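Local coordinates for protein ricin B lectin (Clostridium thermocellum, PDB 3VSF) that probably hydrolyses beta-1,3-galactan from the chain end as a family 43 glycoside hydrolase and carries a galactose-binding beta-trefoil lectin module, at residues D422-S427 / V433-T438. Numbering follows the deposited sequence.
Sequences DVKDES and VLIQYT
D422 and I435 face each other as an antiparallel hydrogen-bonded pair: D422 N donates to I435 O at 2.7 Å, and I435 N returns an almost straight bond (179°) to D422 O. A longer bond, K424 N to V433 O at 3.2 Å, closes the ladder beyond the non-hydrogen-bonded pair V423–L434. On one face of the sheet, the D422 side chain lies between I435 and Y437, all three pointing the same way. D422 CB packs against Y437 CB at 3.6 Å. CG, anti to the backbone N (chi1 -179°), carries the carboxylate so that OD1 lies 3.9 Å from I435 CG1. Carboxylate and phenol ring planes are 41° apart. I435 CG1 sits between its own backbone N and carbonyl carbon, and CD1 reaches on to K424 CB, 4.0 Å away. On the other face V423 CG2 meets L434 CD1, and both residues also touch W447 on strand 447-453. The two strands, 420-423 and 432-437, form a beta hairpin of the ricin-type beta-trefoil, a fold whose lectin members often bind sugars in shallow pockets. D422 and D425 belong, with N440 and N444, to a beta-D-galactose site that holds no galactose in this model. A turn after the first strand, held by E426 N to V423 O at 2.9 Å, carries D425, whose backbone N bonds a glycerol, probably from the crystallisation liquor. Q445 NE2 bonds both D422 OD2 and T438 O, linking the carboxylate to the residue that follows the second strand, while N444 ND2 bonds V423 O.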
loop_
_atom_site.group_PDB
_atom_site.type_symbol
_atom_site.label_atom_id
_atom_site.label_comp_id
_atom_site.label_asym_id
_atom_site.label_seq_id
_atom_site.Cartn_x
_atom_site.Cartn_y
_atom_site.Cartn_z
ATOM N N ASP A 422 0.177 -20.693 -3.212
ATOM C CA ASP A 422 1.476 -20.321 -2.668
ATOM C C ASP A 422 2.198 -21.503 -2.031
ATOM O O ASP A 422 1.588 -22.310 -1.332
ATOM C CB ASP A 422 1.299 -19.203 -1.637
ATOM C CG ASP A 422 2.613 -18.746 -1.038
ATOM O OD1 ASP A 422 3.078 -19.378 -0.067
ATOM O OD2 ASP A 422 3.177 -17.750 -1.535
ATOM N N VAL A 423 3.500 -21.599 -2.280
ATOM C CA VAL A 423 4.330 -22.597 -1.618
ATOM C C VAL A 423 4.788 -22.051 -0.268
ATOM O O VAL A 423 5.654 -21.179 -0.202
ATOM C CB VAL A 423 5.560 -22.970 -2.463
ATOM C CG1 VAL A 423 6.360 -24.063 -1.776
ATOM C CG2 VAL A 423 5.134 -23.411 -3.854
ATOM N N LYS A 424 4.194 -22.571 0.801
ATOM C CA LYS A 424 4.433 -22.078 2.156
ATOM C C LYS A 424 5.905 -21.785 2.454
ATOM O O LYS A 424 6.777 -22.623 2.228
ATOM C CB LYS A 424 3.877 -23.072 3.179
ATOM C CG LYS A 424 4.009 -22.632 4.629
ATOM C CD LYS A 424 3.418 -23.675 5.566
ATOM C CE LYS A 424 3.646 -23.318 7.026
ATOM N NZ LYS A 424 2.970 -22.046 7.404
ATOM N N ASP A 425 6.163 -20.581 2.959
ATOM C CA ASP A 425 7.501 -20.176 3.387
ATOM C C ASP A 425 8.559 -20.331 2.295
ATOM O O ASP A 425 9.736 -20.545 2.590
ATOM C CB ASP A 425 7.918 -20.951 4.640
ATOM C CG ASP A 425 6.967 -20.732 5.802
ATOM O OD1 ASP A 425 6.380 -19.633 5.894
ATOM O OD2 ASP A 425 6.805 -21.659 6.625
ATOM N N GLU A 426 8.136 -20.218 1.041
ATOM C CA GLU A 426 9.047 -20.328 -0.095
ATOM C C GLU A 426 9.931 -21.568 -0.003
ATOM O O GLU A 426 11.123 -21.515 -0.305
ATOM C CB GLU A 426 9.914 -19.073 -0.216
ATOM C CG GLU A 426 9.149 -17.824 -0.621
ATOM C CD GLU A 426 10.048 -16.613 -0.770
ATOM O OE1 GLU A 426 10.817 -16.321 0.170
ATOM O OE2 GLU A 426 9.989 -15.953 -1.830
ATOM N N SER A 427 9.339 -22.680 0.417
ATOM C CA SER A 427 10.072 -23.931 0.573
ATOM C C SER A 427 10.662 -24.406 -0.749
ATOM O O SER A 427 10.115 -24.138 -1.818
ATOM C CB SER A 427 9.159 -25.011 1.159
ATOM O OG SER A 427 9.849 -26.240 1.308
ATOM N N VAL A 433 4.381 -28.080 1.800
ATOM C CA VAL A 433 2.941 -27.854 1.719
ATOM C C VAL A 433 2.570 -26.638 0.874
ATOM O O VAL A 433 3.254 -25.615 0.903
ATOM C CB VAL A 433 2.326 -27.707 3.127
ATOM C CG1 VAL A 433 1.279 -26.603 3.148
ATOM C CG2 VAL A 433 1.740 -29.032 3.592
ATOM N N LEU A 434 1.484 -26.764 0.116
ATOM C CA LEU A 434 0.940 -25.648 -0.650
ATOM C C LEU A 434 -0.246 -25.025 0.077
ATOM O O LEU A 434 -1.069 -25.731 0.659
ATOM C CB LEU A 434 0.518 -26.103 -2.048
ATOM C CG LEU A 434 1.528 -25.904 -3.179
ATOM C CD1 LEU A 434 2.884 -26.482 -2.809
ATOM C CD2 LEU A 434 1.014 -26.516 -4.474
ATOM N N ILE A 435 -0.329 -23.700 0.039
ATOM C CA ILE A 435 -1.412 -22.978 0.691
ATOM C C ILE A 435 -1.943 -21.882 -0.220
ATOM O O ILE A 435 -1.395 -21.637 -1.294
ATOM C CB ILE A 435 -0.941 -22.321 2.004
ATOM C CG1 ILE A 435 0.149 -21.286 1.718
ATOM C CG2 ILE A 435 -0.436 -23.371 2.981
ATOM C CD1 ILE A 435 0.686 -20.601 2.956
ATOM N N GLN A 436 -3.019 -21.231 0.207
ATOM C CA GLN A 436 -3.477 -20.019 -0.457
ATOM C C GLN A 436 -3.014 -18.826 0.368
ATOM O O GLN A 436 -3.248 -18.769 1.575
ATOM C CB GLN A 436 -4.999 -20.011 -0.618
ATOM C CG GLN A 436 -5.775 -19.939 0.688
ATOM C CD GLN A 436 -7.254 -19.688 0.469
ATOM O OE1 GLN A 436 -7.719 -19.602 -0.668
ATOM N NE2 GLN A 436 -8.001 -19.565 1.559
ATOM N N TYR A 437 -2.341 -17.881 -0.277
ATOM C CA TYR A 437 -1.767 -16.751 0.440
ATOM C C TYR A 437 -1.980 -15.448 -0.318
ATOM O O TYR A 437 -2.250 -15.452 -1.519
ATOM C CB TYR A 437 -0.274 -16.984 0.681
ATOM C CG TYR A 437 0.307 -16.173 1.816
ATOM C CD1 TYR A 437 0.046 -16.508 3.138
ATOM C CD2 TYR A 437 1.128 -15.080 1.569
ATOM C CE1 TYR A 437 0.578 -15.773 4.182
ATOM C CE2 TYR A 437 1.664 -14.338 2.606
ATOM C CZ TYR A 437 1.387 -14.690 3.910
ATOM O OH TYR A 437 1.918 -13.957 4.947
ATOM N N THR A 438 -1.860 -14.333 0.395
ATOM C CA THR A 438 -1.993 -13.016 -0.209
ATOM C C THR A 438 -0.962 -12.853 -1.318
ATOM O O THR A 438 0.186 -13.270 -1.172
ATOM C CB THR A 438 -1.783 -11.906 0.833
ATOM O OG1 THR A 438 -0.385 -11.627 0.965
ATOM C CG2 THR A 438 -2.335 -12.337 2.182
#